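Local coordinates for histidine kinase (Pseudomonas aeruginosa, PDB 7C1I), which probably acts as a histidine-containing phosphotransfer protein, relaying phosphoryl groups between receiver domains of a two-component regulatory system, at residues A[3-8]-A[68-73]; A[24-29]-A[64-69]; A[28-33]-A[103-108]; A[58-63]-A[74-79]. All coordinates share one frame; numbering follows the deposited sequence.

Interaction 1: A[3-8]-A[68-73]; sequences APHLDD and AVLLAG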
loop_
_atom_site.group_PDB
_atom_site.type_symbol
_atom_site.label_atom_id
_atom_site.label_comp_id
_atom_site.label_asym_id
_atom_site.label_seq_id
_atom_site.Cartn_x
_atom_site.Cartn_y
_atom_site.Cartn_z
ATOM N N ALA A 3 -19.826 11.968 -4.620
ATOM C CA ALA A 3 -19.086 12.501 -5.789
ATOM C C ALA A 3 -17.695 12.871 -5.285
ATOM O O ALA A 3 -17.623 13.111 -4.082
ATOM C CB ALA A 3 -19.822 13.663 -6.408
ATOM N N PRO A 4 -16.600 12.803 -6.077
ATOM C CA PRO A 4 -16.590 12.410 -7.487
ATOM C C PRO A 4 -16.519 10.898 -7.747
ATOM O O PRO A 4 -16.514 10.460 -8.884
ATOM C CB PRO A 4 -15.282 13.024 -8.000
ATOM C CG PRO A 4 -14.337 12.868 -6.834
ATOM C CD PRO A 4 -15.242 13.198 -5.664
ATOM N N HIS A 5 -16.552 10.065 -6.701
ATOM C CA HIS A 5 -16.315 8.597 -6.745
ATOM C C HIS A 5 -17.524 7.891 -7.371
ATOM O O HIS A 5 -17.391 6.859 -8.056
ATOM C CB HIS A 5 -16.075 8.072 -5.323
ATOM C CG HIS A 5 -14.930 8.773 -4.672
ATOM N ND1 HIS A 5 -13.618 8.662 -5.083
ATOM C CD2 HIS A 5 -14.949 9.686 -3.678
ATOM C CE1 HIS A 5 -12.867 9.546 -4.456
ATOM N NE2 HIS A 5 -13.667 10.151 -3.564
ATOM N N LEU A 6 -18.726 8.378 -7.049
ATOM C CA LEU A 6 -19.968 7.750 -7.575
ATOM C C LEU A 6 -20.776 8.841 -8.287
ATOM O O LEU A 6 -20.838 9.981 -7.785
ATOM C CB LEU A 6 -20.754 7.182 -6.390
ATOM C CG LEU A 6 -20.162 5.939 -5.728
ATOM C CD1 LEU A 6 -21.029 5.532 -4.546
ATOM C CD2 LEU A 6 -20.107 4.841 -6.779
ATOM N N ASP A 7 -21.294 8.533 -9.480
ATOM C CA ASP A 7 -22.159 9.493 -10.219
ATOM C C ASP A 7 -23.584 9.156 -9.767
ATOM O O ASP A 7 -24.109 8.066 -10.067
ATOM C CB ASP A 7 -22.050 9.386 -11.742
ATOM C CG ASP A 7 -22.872 10.445 -12.457
ATOM O OD1 ASP A 7 -23.948 10.803 -11.938
ATOM O OD2 ASP A 7 -22.525 10.758 -13.612
ATOM N N ASP A 8 -24.106 9.907 -8.792
ATOM C CA ASP A 8 -25.289 9.502 -7.983
ATOM C C ASP A 8 -26.536 9.307 -8.853
ATOM O O ASP A 8 -27.470 8.578 -8.460
ATOM C CB ASP A 8 -25.801 10.533 -6.975
ATOM C CG ASP A 8 -27.126 10.068 -6.396
ATOM O OD1 ASP A 8 -27.215 8.917 -5.923
ATOM O OD2 ASP A 8 -28.099 10.832 -6.559
ATOM N N ALA A 68 -19.440 4.018 -10.820
ATOM C CA ALA A 68 -18.099 4.154 -10.201
ATOM C C ALA A 68 -17.163 4.736 -11.265
ATOM O O ALA A 68 -16.348 3.984 -11.837
ATOM C CB ALA A 68 -17.594 2.880 -9.571
ATOM N N VAL A 69 -17.267 6.002 -11.683
ATOM C CA VAL A 69 -16.690 6.594 -12.927
ATOM C C VAL A 69 -15.187 6.870 -12.794
ATOM O O VAL A 69 -14.392 6.891 -13.757
ATOM C CB VAL A 69 -17.490 7.829 -13.383
ATOM C CG1 VAL A 69 -18.916 7.421 -13.723
ATOM C CG2 VAL A 69 -17.523 8.916 -12.320
ATOM N N LEU A 70 -14.694 7.070 -11.567
ATOM C CA LEU A 70 -13.230 7.299 -11.441
ATOM C C LEU A 70 -12.573 5.920 -11.569
ATOM O O LEU A 70 -11.535 5.787 -12.245
ATOM C CB LEU A 70 -12.830 7.975 -10.126
ATOM C CG LEU A 70 -13.398 9.384 -9.969
ATOM C CD1 LEU A 70 -12.725 10.018 -8.761
ATOM C CD2 LEU A 70 -13.125 10.267 -11.177
ATOM N N LEU A 71 -13.148 4.891 -10.939
ATOM C CA LEU A 71 -12.669 3.486 -11.021
ATOM C C LEU A 71 -12.681 3.083 -12.499
ATOM O O LEU A 71 -11.692 2.495 -12.972
ATOM C CB LEU A 71 -13.530 2.624 -10.094
ATOM C CG LEU A 71 -13.157 1.143 -10.100
ATOM C CD1 LEU A 71 -11.702 0.893 -9.724
ATOM C CD2 LEU A 71 -14.075 0.419 -9.131
ATOM N N ALA A 72 -13.780 3.412 -13.186
ATOM C CA ALA A 72 -13.856 2.986 -14.605
ATOM C C ALA A 72 -12.758 3.679 -15.421
ATOM O O ALA A 72 -12.217 2.996 -16.315
ATOM C CB ALA A 72 -15.227 3.364 -15.109
ATOM N N GLY A 73 -12.366 4.904 -15.059
ATOM C CA GLY A 73 -11.313 5.688 -15.734
ATOM C C GLY A 73 -9.969 4.994 -15.593
ATOM O O GLY A 73 -9.221 4.769 -16.564
HETATM O O HOH W 1 -15.100 5.580 -8.774
#
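L70, on the first turn of helix 69-83, turns its side chain toward the loop that precedes helix 8-18 and meets P4 and H5 there. Its CG lies 3.5 Å from P4 O, while L70 CD1 touches both P4 O and P4 CG at 3.8 Å; the two side chains cross obliquely. The peptide bond before P4 is cis. H5 comes to the same methyl group from the imidazole side, H5 ND1 lying 4.0 Å from L70 CD1. With CG anti to the carbonyl carbon (chi1 -57°), H5 keeps its ring close to the proline, and P4 CD sits over one ring face, offset toward the rim. H5 ND1 is hydrogen-bonded to E100 OE2 of helix 90-112. The H5 carbonyl provides the backbone link: H5 O accepts a CA-H...O contact from A68 CA at 3.5 Å. It also receives a 2.7 Å hydrogen bond from a water, and that water accepts from L71 N at 3.0 Å, bridging the loop to the start of the helix. V69 is deposited in two conformers; in the one described, V69 CG2 lies near P4 O and CG1 near D7 CB. L6 CD2 completes the contact, packing on A68 CA at 4.0 Å. D7 and A68 occupy the N-cap positions of helices 8-18 and 69-83. The loop before helix 8-18 thus packs on the N-terminal end of helix 69-83 in this all-helical Hpt fold.

Interaction 2: A[24-29]-A[64-69]; sequences VLLDTF and SNMGAV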
loop_
_atom_site.group_PDB
_atom_site.type_symbol
_atom_site.label_atom_id
_atom_site.label_comp_id
_atom_site.label_asym_id
_atom_site.label_seq_id
_atom_site.Cartn_x
_atom_site.Cartn_y
_atom_site.Cartn_z
ATOM N N VAL A 24 -29.035 -6.073 -4.065
ATOM C CA VAL A 24 -28.342 -7.298 -4.564
ATOM C C VAL A 24 -27.205 -6.865 -5.498
ATOM O O VAL A 24 -26.103 -7.444 -5.445
ATOM C CB VAL A 24 -29.372 -8.195 -5.277
ATOM C CG1 VAL A 24 -28.690 -9.416 -5.873
ATOM C CG2 VAL A 24 -30.462 -8.577 -4.286
ATOM N N LEU A 25 -27.472 -5.831 -6.302
ATOM C CA LEU A 25 -26.508 -5.272 -7.288
ATOM C C LEU A 25 -25.356 -4.621 -6.512
ATOM O O LEU A 25 -24.201 -4.785 -6.954
ATOM C CB LEU A 25 -27.142 -4.223 -8.206
ATOM C CG LEU A 25 -28.205 -4.824 -9.125
ATOM C CD1 LEU A 25 -28.732 -3.685 -9.983
ATOM C CD2 LEU A 25 -27.585 -5.885 -10.021
ATOM N N LEU A 26 -25.653 -3.889 -5.434
ATOM C CA LEU A 26 -24.515 -3.371 -4.627
ATOM C C LEU A 26 -23.612 -4.537 -4.209
ATOM O O LEU A 26 -22.370 -4.426 -4.275
ATOM C CB LEU A 26 -25.078 -2.667 -3.388
ATOM C CG LEU A 26 -25.880 -1.414 -3.737
ATOM C CD1 LEU A 26 -26.500 -0.834 -2.474
ATOM C CD2 LEU A 26 -25.238 -0.256 -4.482
ATOM N N ASP A 27 -24.153 -5.613 -3.631
ATOM C CA ASP A 27 -23.442 -6.797 -3.077
ATOM C C ASP A 27 -22.653 -7.409 -4.241
ATOM O O ASP A 27 -21.512 -7.850 -4.005
ATOM C CB ASP A 27 -24.376 -7.816 -2.420
ATOM C CG ASP A 27 -24.893 -7.295 -1.090
ATOM O OD1 ASP A 27 -24.229 -6.416 -0.506
ATOM O OD2 ASP A 27 -25.900 -7.899 -0.676
ATOM N N THR A 28 -23.362 -7.545 -5.366
ATOM C CA THR A 28 -22.779 -8.326 -6.490
ATOM C C THR A 28 -21.539 -7.573 -6.986
ATOM O O THR A 28 -20.583 -8.343 -7.223
ATOM C CB THR A 28 -23.742 -8.562 -7.660
ATOM O OG1 THR A 28 -24.791 -9.331 -7.071
ATOM C CG2 THR A 28 -23.129 -9.353 -8.796
ATOM N N PHE A 29 -21.695 -6.249 -7.089
ATOM C CA PHE A 29 -20.636 -5.364 -7.642
ATOM C C PHE A 29 -19.390 -5.549 -6.769
ATOM O O PHE A 29 -18.250 -5.662 -7.258
ATOM C CB PHE A 29 -21.012 -3.883 -7.701
ATOM C CG PHE A 29 -19.831 -3.059 -8.150
ATOM C CD1 PHE A 29 -19.417 -3.144 -9.470
ATOM C CD2 PHE A 29 -19.148 -2.251 -7.258
ATOM C CE1 PHE A 29 -18.449 -2.289 -9.972
ATOM C CE2 PHE A 29 -18.035 -1.558 -7.710
ATOM C CZ PHE A 29 -17.734 -1.556 -9.053
ATOM N N SER A 64 -18.627 1.207 -14.710
ATOM C CA SER A 64 -19.440 2.251 -15.389
ATOM C C SER A 64 -20.925 2.014 -15.091
ATOM O O SER A 64 -21.562 3.036 -14.759
ATOM C CB SER A 64 -19.183 2.099 -16.867
ATOM O OG SER A 64 -20.076 2.981 -17.529
ATOM N N ASN A 65 -21.339 0.744 -15.041
ATOM C CA ASN A 65 -22.758 0.309 -14.910
ATOM C C ASN A 65 -23.227 0.726 -13.511
ATOM O O ASN A 65 -24.429 0.948 -13.258
ATOM C CB ASN A 65 -22.975 -1.200 -15.048
ATOM C CG ASN A 65 -22.726 -1.855 -16.391
ATOM O OD1 ASN A 65 -22.712 -1.052 -17.322
ATOM N ND2 ASN A 65 -22.654 -3.176 -16.422
ATOM N N MET A 66 -22.327 0.686 -12.524
ATOM C CA MET A 66 -22.647 1.059 -11.120
ATOM C C MET A 66 -22.208 2.481 -10.753
ATOM O O MET A 66 -22.196 2.767 -9.536
ATOM C CB MET A 66 -22.035 0.023 -10.173
ATOM C CG MET A 66 -22.528 -1.409 -10.219
ATOM S SD MET A 66 -24.329 -1.516 -10.038
ATOM C CE MET A 66 -24.417 -1.165 -8.283
ATOM N N GLY A 67 -21.879 3.416 -11.651
ATOM C CA GLY A 67 -21.602 4.848 -11.438
ATOM C C GLY A 67 -20.283 5.050 -10.709
ATOM O O GLY A 67 -20.036 6.241 -10.438
ATOM N N ALA A 68 -19.440 4.018 -10.820
ATOM C CA ALA A 68 -18.099 4.154 -10.201
ATOM C C ALA A 68 -17.163 4.736 -11.265
ATOM O O ALA A 68 -16.348 3.984 -11.837
ATOM C CB ALA A 68 -17.594 2.880 -9.571
ATOM N N VAL A 69 -17.267 6.002 -11.683
ATOM C CA VAL A 69 -16.690 6.594 -12.927
ATOM C C VAL A 69 -15.187 6.870 -12.794
ATOM O O VAL A 69 -14.392 6.891 -13.757
ATOM C CB VAL A 69 -17.490 7.829 -13.383
ATOM C CG1 VAL A 69 -18.916 7.421 -13.723
ATOM C CG2 VAL A 69 -17.523 8.916 -12.320
#
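The Schellman motif that ends helix 49-65 brings M66, the first residue beyond the helical turns, against F29, L25 and L26 of helix 22-45, its neighbour in the bundle. The closest approach is M66 CG to F29 CD1, 3.6 Å. M66 CB stands 4.1 Å above one face of the F29 ring, offset toward the rim, and the two side chains slide past each other in opposite directions. The methionine is bent at both chi2 (-54°) and chi3 (-74°), and the latter places CE next to helix 22-45. There the methyl group meets L26 CD2 at 4.0 Å, the two side chains crossing at about a right angle, and L25 CB at 4.1 Å. M66 CE also lies 3.9 Å from L25 O. In the Schellman motif itself G67, with positive phi, is the C-prime residue: G67 N bonds to S64 O at 3.1 Å and A68 N pairs with S63 O. The chain then turns at A68, the centre of an inverse gamma turn, and directs A68 CB toward F29, which it meets obliquely, 4.5 Å from F29 CZ. M66 additionally touches F108 of helix 90-112 and L14 of helix 8-18, while L25 packs on M18 and L26 on F108.

Interaction 3: A[28-33]-A[103-108]; sequences TFVLDS and IVRILF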
loop_
_atom_site.group_PDB
_atom_site.type_symbol
_atom_site.label_atom_id
_atom_site.label_comp_id
_atom_site.label_asym_id
_atom_site.label_seq_id
_atom_site.Cartn_x
_atom_site.Cartn_y
_atom_site.Cartn_z
ATOM N N THR A 28 -23.362 -7.545 -5.366
ATOM C CA THR A 28 -22.779 -8.326 -6.490
ATOM C C THR A 28 -21.539 -7.573 -6.986
ATOM O O THR A 28 -20.583 -8.343 -7.223
ATOM C CB THR A 28 -23.742 -8.562 -7.660
ATOM O OG1 THR A 28 -24.791 -9.331 -7.071
ATOM C CG2 THR A 28 -23.129 -9.353 -8.796
ATOM N N PHE A 29 -21.695 -6.249 -7.089
ATOM C CA PHE A 29 -20.636 -5.364 -7.642
ATOM C C PHE A 29 -19.390 -5.549 -6.769
ATOM O O PHE A 29 -18.250 -5.662 -7.258
ATOM C CB PHE A 29 -21.012 -3.883 -7.701
ATOM C CG PHE A 29 -19.831 -3.059 -8.150
ATOM C CD1 PHE A 29 -19.417 -3.144 -9.470
ATOM C CD2 PHE A 29 -19.148 -2.251 -7.258
ATOM C CE1 PHE A 29 -18.449 -2.289 -9.972
ATOM C CE2 PHE A 29 -18.035 -1.558 -7.710
ATOM C CZ PHE A 29 -17.734 -1.556 -9.053
ATOM N N VAL A 30 -19.587 -5.625 -5.450
ATOM C CA VAL A 30 -18.427 -5.800 -4.525
ATOM C C VAL A 30 -17.745 -7.124 -4.889
ATOM O O VAL A 30 -16.509 -7.228 -5.031
ATOM C CB VAL A 30 -18.804 -5.664 -3.037
ATOM C CG1 VAL A 30 -17.709 -6.115 -2.083
ATOM C CG2 VAL A 30 -19.251 -4.228 -2.814
ATOM N N LEU A 31 -18.472 -8.246 -4.911
ATOM C CA LEU A 31 -17.857 -9.581 -5.136
ATOM C C LEU A 31 -17.261 -9.609 -6.548
ATOM O O LEU A 31 -16.141 -10.148 -6.656
ATOM C CB LEU A 31 -18.948 -10.640 -4.948
ATOM C CG LEU A 31 -19.347 -10.756 -3.479
ATOM C CD1 LEU A 31 -20.512 -11.722 -3.330
ATOM C CD2 LEU A 31 -18.241 -11.143 -2.509
ATOM N N ASP A 32 -17.957 -9.107 -7.573
ATOM C CA ASP A 32 -17.454 -9.161 -8.973
ATOM C C ASP A 32 -16.113 -8.418 -8.977
ATOM O O ASP A 32 -15.140 -8.876 -9.607
ATOM C CB ASP A 32 -18.468 -8.557 -9.947
ATOM C CG ASP A 32 -19.653 -9.464 -10.232
ATOM O OD1 ASP A 32 -19.662 -10.620 -9.763
ATOM O OD2 ASP A 32 -20.510 -8.857 -10.904
ATOM N N SER A 33 -16.116 -7.197 -8.433
ATOM C CA SER A 33 -14.931 -6.299 -8.475
ATOM C C SER A 33 -13.775 -6.982 -7.738
ATOM O O SER A 33 -12.621 -6.824 -8.181
ATOM C CB SER A 33 -15.302 -4.931 -7.962
ATOM O OG SER A 33 -16.282 -4.257 -8.740
ATOM N N ILE A 103 -13.115 2.845 -1.698
ATOM C CA ILE A 103 -14.103 3.930 -1.419
ATOM C C ILE A 103 -15.480 3.432 -1.868
ATOM O O ILE A 103 -16.466 3.608 -1.130
ATOM C CB ILE A 103 -13.720 5.268 -2.078
ATOM C CG1 ILE A 103 -12.354 5.753 -1.587
ATOM C CG2 ILE A 103 -14.858 6.268 -1.935
ATOM C CD1 ILE A 103 -11.872 6.982 -2.320
ATOM N N VAL A 104 -15.556 3.018 -3.137
ATOM C CA VAL A 104 -16.887 2.552 -3.632
ATOM C C VAL A 104 -17.395 1.449 -2.699
ATOM O O VAL A 104 -18.594 1.419 -2.349
ATOM C CB VAL A 104 -16.714 2.001 -5.061
ATOM C CG1 VAL A 104 -18.044 1.381 -5.468
ATOM C CG2 VAL A 104 -16.324 3.208 -5.900
ATOM N N ARG A 105 -16.570 0.497 -2.250
ATOM C CA ARG A 105 -16.936 -0.653 -1.382
ATOM C C ARG A 105 -17.593 -0.064 -0.127
ATOM O O ARG A 105 -18.666 -0.580 0.241
ATOM C CB ARG A 105 -15.712 -1.536 -1.120
ATOM C CG ARG A 105 -16.175 -2.801 -0.411
ATOM C CD ARG A 105 -14.954 -3.648 -0.102
ATOM N NE ARG A 105 -15.256 -4.979 0.400
ATOM C CZ ARG A 105 -15.797 -5.340 1.557
ATOM N NH1 ARG A 105 -16.099 -4.403 2.437
ATOM N NH2 ARG A 105 -16.073 -6.610 1.797
ATOM N N ILE A 106 -16.899 0.811 0.607
ATOM C CA ILE A 106 -17.474 1.179 1.935
ATOM C C ILE A 106 -18.775 1.946 1.676
ATOM O O ILE A 106 -19.705 1.802 2.496
ATOM C CB ILE A 106 -16.439 1.937 2.790
ATOM C CG1 ILE A 106 -17.064 2.257 4.152
ATOM C CG2 ILE A 106 -16.076 3.298 2.225
ATOM C CD1 ILE A 106 -17.448 1.087 5.021
ATOM N N LEU A 107 -18.871 2.775 0.632
ATOM C CA LEU A 107 -20.122 3.532 0.360
ATOM C C LEU A 107 -21.194 2.484 0.042
ATOM O O LEU A 107 -22.353 2.678 0.457
ATOM C CB LEU A 107 -19.957 4.526 -0.792
ATOM C CG LEU A 107 -18.969 5.652 -0.488
ATOM C CD1 LEU A 107 -18.729 6.493 -1.732
ATOM C CD2 LEU A 107 -19.578 6.472 0.640
ATOM N N PHE A 108 -20.885 1.428 -0.718
ATOM C CA PHE A 108 -21.955 0.440 -1.011
ATOM C C PHE A 108 -22.305 -0.371 0.242
ATOM O O PHE A 108 -23.498 -0.696 0.423
ATOM C CB PHE A 108 -21.524 -0.486 -2.152
ATOM C CG PHE A 108 -21.658 0.124 -3.525
ATOM C CD1 PHE A 108 -21.894 1.464 -3.788
ATOM C CD2 PHE A 108 -21.432 -0.743 -4.581
ATOM C CE1 PHE A 108 -22.062 2.010 -5.051
ATOM C CE2 PHE A 108 -21.595 -0.207 -5.849
ATOM C CZ PHE A 108 -21.858 1.122 -6.083
#
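F29 and F108 make the tight part of the contact between helices 22-45 and 90-112, with F29 CD2 3.5 Å from F108 CE2. Their rings meet obliquely, centroids 5.7 Å apart and planes at 63°, while the side chains cross at about a right angle. V104 fills the angle between them: its CG1 touches F29 CE2 at 3.7 Å and also lies 3.8 Å above the centre of one F108 face. On F29 itself, S33 OG stands 3.0 Å above one ring face near the rim. That hydroxyl is satisfied by donating to F29 O at 2.8 Å, reaching it from the face opposite to S33 N. Toward the partly exposed R105 the contact becomes more polar. V30 CG1 rests 3.7 Å from R105 NE and also touches R105 CG, crossing an arginine chain extended from CG to NE (chi3 -171°); looser is V30 CG2, 4.4 Å from F108 CB. Between segments 28-33 and 103-108, antiparallel at 153°, the contact is by van der Waals packing. The R105-E34 salt bridge, made through NE, adds an ionic tie between the same two helices, and R105 NH1 has a hydrogen-bond acceptor in Q45 O of the second subunit.

Interaction 4: A[58-63]-A[74-79]; sequences SFKGGS and YCKELE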
loop_
_atom_site.group_PDB
_atom_site.type_symbol
_atom_site.label_atom_id
_atom_site.label_comp_id
_atom_site.label_asym_id
_atom_site.label_seq_id
_atom_site.Cartn_x
_atom_site.Cartn_y
_atom_site.Cartn_z
ATOM N N SER A 58 -13.420 -5.497 -18.847
ATOM C CA SER A 58 -14.682 -5.911 -18.176
ATOM C C SER A 58 -14.935 -4.949 -17.010
ATOM O O SER A 58 -16.078 -4.492 -16.802
ATOM C CB SER A 58 -14.650 -7.358 -17.761
ATOM O OG SER A 58 -14.429 -8.171 -18.904
ATOM N N PHE A 59 -13.867 -4.848 -16.211
ATOM C CA PHE A 59 -14.031 -4.053 -14.964
ATOM C C PHE A 59 -14.507 -2.629 -15.269
ATOM O O PHE A 59 -15.258 -2.039 -14.464
ATOM C CB PHE A 59 -12.718 -3.985 -14.180
ATOM C CG PHE A 59 -12.749 -3.659 -12.709
ATOM C CD1 PHE A 59 -13.928 -3.520 -11.997
ATOM C CD2 PHE A 59 -11.528 -3.616 -12.055
ATOM C CE1 PHE A 59 -13.833 -3.247 -10.641
ATOM C CE2 PHE A 59 -11.449 -3.349 -10.699
ATOM C CZ PHE A 59 -12.621 -3.201 -9.993
ATOM N N LYS A 60 -14.082 -2.025 -16.383
ATOM C CA LYS A 60 -14.451 -0.662 -16.849
ATOM C C LYS A 60 -15.974 -0.683 -17.031
ATOM O O LYS A 60 -16.587 0.252 -16.479
ATOM C CB LYS A 60 -13.700 -0.339 -18.145
ATOM C CG LYS A 60 -14.039 1.016 -18.751
ATOM C CD LYS A 60 -13.404 1.277 -20.101
ATOM C CE LYS A 60 -14.004 0.363 -21.150
ATOM N NZ LYS A 60 -13.421 0.602 -22.492
ATOM N N GLY A 61 -16.423 -1.714 -17.752
ATOM C CA GLY A 61 -17.889 -1.781 -17.917
ATOM C C GLY A 61 -18.644 -1.918 -16.606
ATOM O O GLY A 61 -19.678 -1.245 -16.412
ATOM N N GLY A 62 -18.275 -2.896 -15.775
ATOM C CA GLY A 62 -19.006 -3.148 -14.519
ATOM C C GLY A 62 -18.966 -1.895 -13.662
ATOM O O GLY A 62 -19.981 -1.470 -13.069
ATOM N N SER A 63 -17.825 -1.200 -13.599
ATOM C CA SER A 63 -17.658 0.056 -12.822
ATOM C C SER A 63 -18.621 1.110 -13.377
ATOM O O SER A 63 -19.333 1.800 -12.617
ATOM C CB SER A 63 -16.223 0.526 -12.795
ATOM O OG SER A 63 -15.518 -0.491 -12.100
ATOM N N TYR A 74 -9.688 4.485 -14.390
ATOM C CA TYR A 74 -8.394 3.778 -14.197
ATOM C C TYR A 74 -8.443 2.481 -15.010
ATOM O O TYR A 74 -7.420 2.015 -15.548
ATOM C CB TYR A 74 -8.147 3.396 -12.735
ATOM C CG TYR A 74 -8.058 4.614 -11.851
ATOM C CD1 TYR A 74 -7.143 5.623 -12.105
ATOM C CD2 TYR A 74 -8.728 4.667 -10.639
ATOM C CE1 TYR A 74 -7.143 6.786 -11.352
ATOM C CE2 TYR A 74 -8.636 5.771 -9.809
ATOM C CZ TYR A 74 -7.789 6.816 -10.130
ATOM O OH TYR A 74 -7.718 7.947 -9.368
ATOM N N CYS A 75 -9.577 1.775 -14.983
ATOM C CA CYS A 75 -9.684 0.510 -15.760
ATOM C C CYS A 75 -9.416 0.835 -17.234
ATOM O O CYS A 75 -8.741 0.023 -17.897
ATOM C CB CYS A 75 -11.098 -0.048 -15.660
ATOM S SG CYS A 75 -11.494 -0.700 -14.016
ATOM N N LYS A 76 -9.963 1.942 -17.747
ATOM C CA LYS A 76 -9.755 2.311 -19.174
ATOM C C LYS A 76 -8.271 2.555 -19.471
ATOM O O LYS A 76 -7.729 2.061 -20.480
ATOM C CB LYS A 76 -10.597 3.560 -19.453
ATOM C CG LYS A 76 -10.440 4.109 -20.865
ATOM C CD LYS A 76 -11.239 5.385 -21.031
ATOM C CE LYS A 76 -11.176 6.021 -22.405
ATOM N NZ LYS A 76 -10.009 6.926 -22.520
ATOM N N GLU A 77 -7.600 3.211 -18.520
ATOM C CA GLU A 77 -6.147 3.464 -18.720
ATOM C C GLU A 77 -5.361 2.151 -18.783
ATOM O O GLU A 77 -4.439 1.980 -19.606
ATOM C CB GLU A 77 -5.614 4.316 -17.566
ATOM C CG GLU A 77 -6.063 5.766 -17.567
ATOM C CD GLU A 77 -5.309 6.503 -16.473
ATOM O OE1 GLU A 77 -5.861 6.638 -15.363
ATOM O OE2 GLU A 77 -4.231 7.046 -16.794
ATOM N N LEU A 78 -5.725 1.190 -17.929
ATOM C CA LEU A 78 -5.062 -0.141 -17.915
ATOM C C LEU A 78 -5.355 -0.836 -19.248
ATOM O O LEU A 78 -4.477 -1.524 -19.805
ATOM C CB LEU A 78 -5.445 -0.947 -16.669
ATOM C CG LEU A 78 -4.760 -2.311 -16.605
ATOM C CD1 LEU A 78 -3.251 -2.122 -16.638
ATOM C CD2 LEU A 78 -5.230 -2.959 -15.311
ATOM N N GLU A 79 -6.630 -0.874 -19.648
ATOM C CA GLU A 79 -7.022 -1.595 -20.890
ATOM C C GLU A 79 -6.192 -1.056 -22.061
ATOM O O GLU A 79 -5.588 -1.865 -22.792
ATOM C CB GLU A 79 -8.493 -1.266 -21.149
ATOM C CG GLU A 79 -8.942 -1.985 -22.409
ATOM C CD GLU A 79 -10.297 -1.470 -22.866
ATOM O OE1 GLU A 79 -10.694 -1.981 -23.932
ATOM O OE2 GLU A 79 -10.916 -0.614 -22.205
#
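K60 and E79 supply the ionic part of the contact: K60 NZ donates to E79 OE2 at 2.8 Å, a salt bridge that uses the syn lone pair of the carboxylate. The two side chains cross at about a right angle. K60 is bent once, at chi3 (68°), which carries CE to within 3.4 Å of E79 OE2, while the glutamate is extended beyond CG. E79 OE1 has a second, long and weak ion pair with R83.

Nearer the backbone, the contacts are apolar. K60 CB abuts C75 CB at 3.6 Å, at the pair whose CA atoms come nearest across the segments, and K60 CD lies 3.7 Å from K76 CB. The sulfur-aromatic contact lies deeper: C75 SG is 4.0 Å from the F59 ring centroid and 37° off the ring normal, an oblique approach that also brings it to 3.5 Å from F59 CG.

Within helix 49-65, S63 OG and S63 N both donate to F59 O, from opposite faces of its plane.

Segments 58-63 and 74-79 run antiparallel, at 162°, in the two arms of a helical hairpin. F59 continues inward to S33 and L37 of helix 22-45 and to M97 of helix 90-112, while E79 packs on H57, which is probably the phosphoacceptor, judging by the HSFKGGS sequence familiar from Hpt domains.

The four contacts tie together an antiparallel bundle of helices 22-45, 49-65, 69-83 and 90-112, to which helix 8-18 and its leading loop are added. Interactions 2 and 3 are closest, with centres about 7 Å apart, and share F29 on helix 22-45. Interaction 1 lies about 10 Å from interaction 2 and shares A68 and V69 with it; the loop meets the turn through D7 N and G67 O. Interaction 4, about 15 Å between centres from interaction 3, joins the two middle helices, and along the chain both its segments fall between those of interaction 3. F29 also packs on G62 and S63, joining interactions 2 and 3 to 4; L6 on F108 joins 1 to 3.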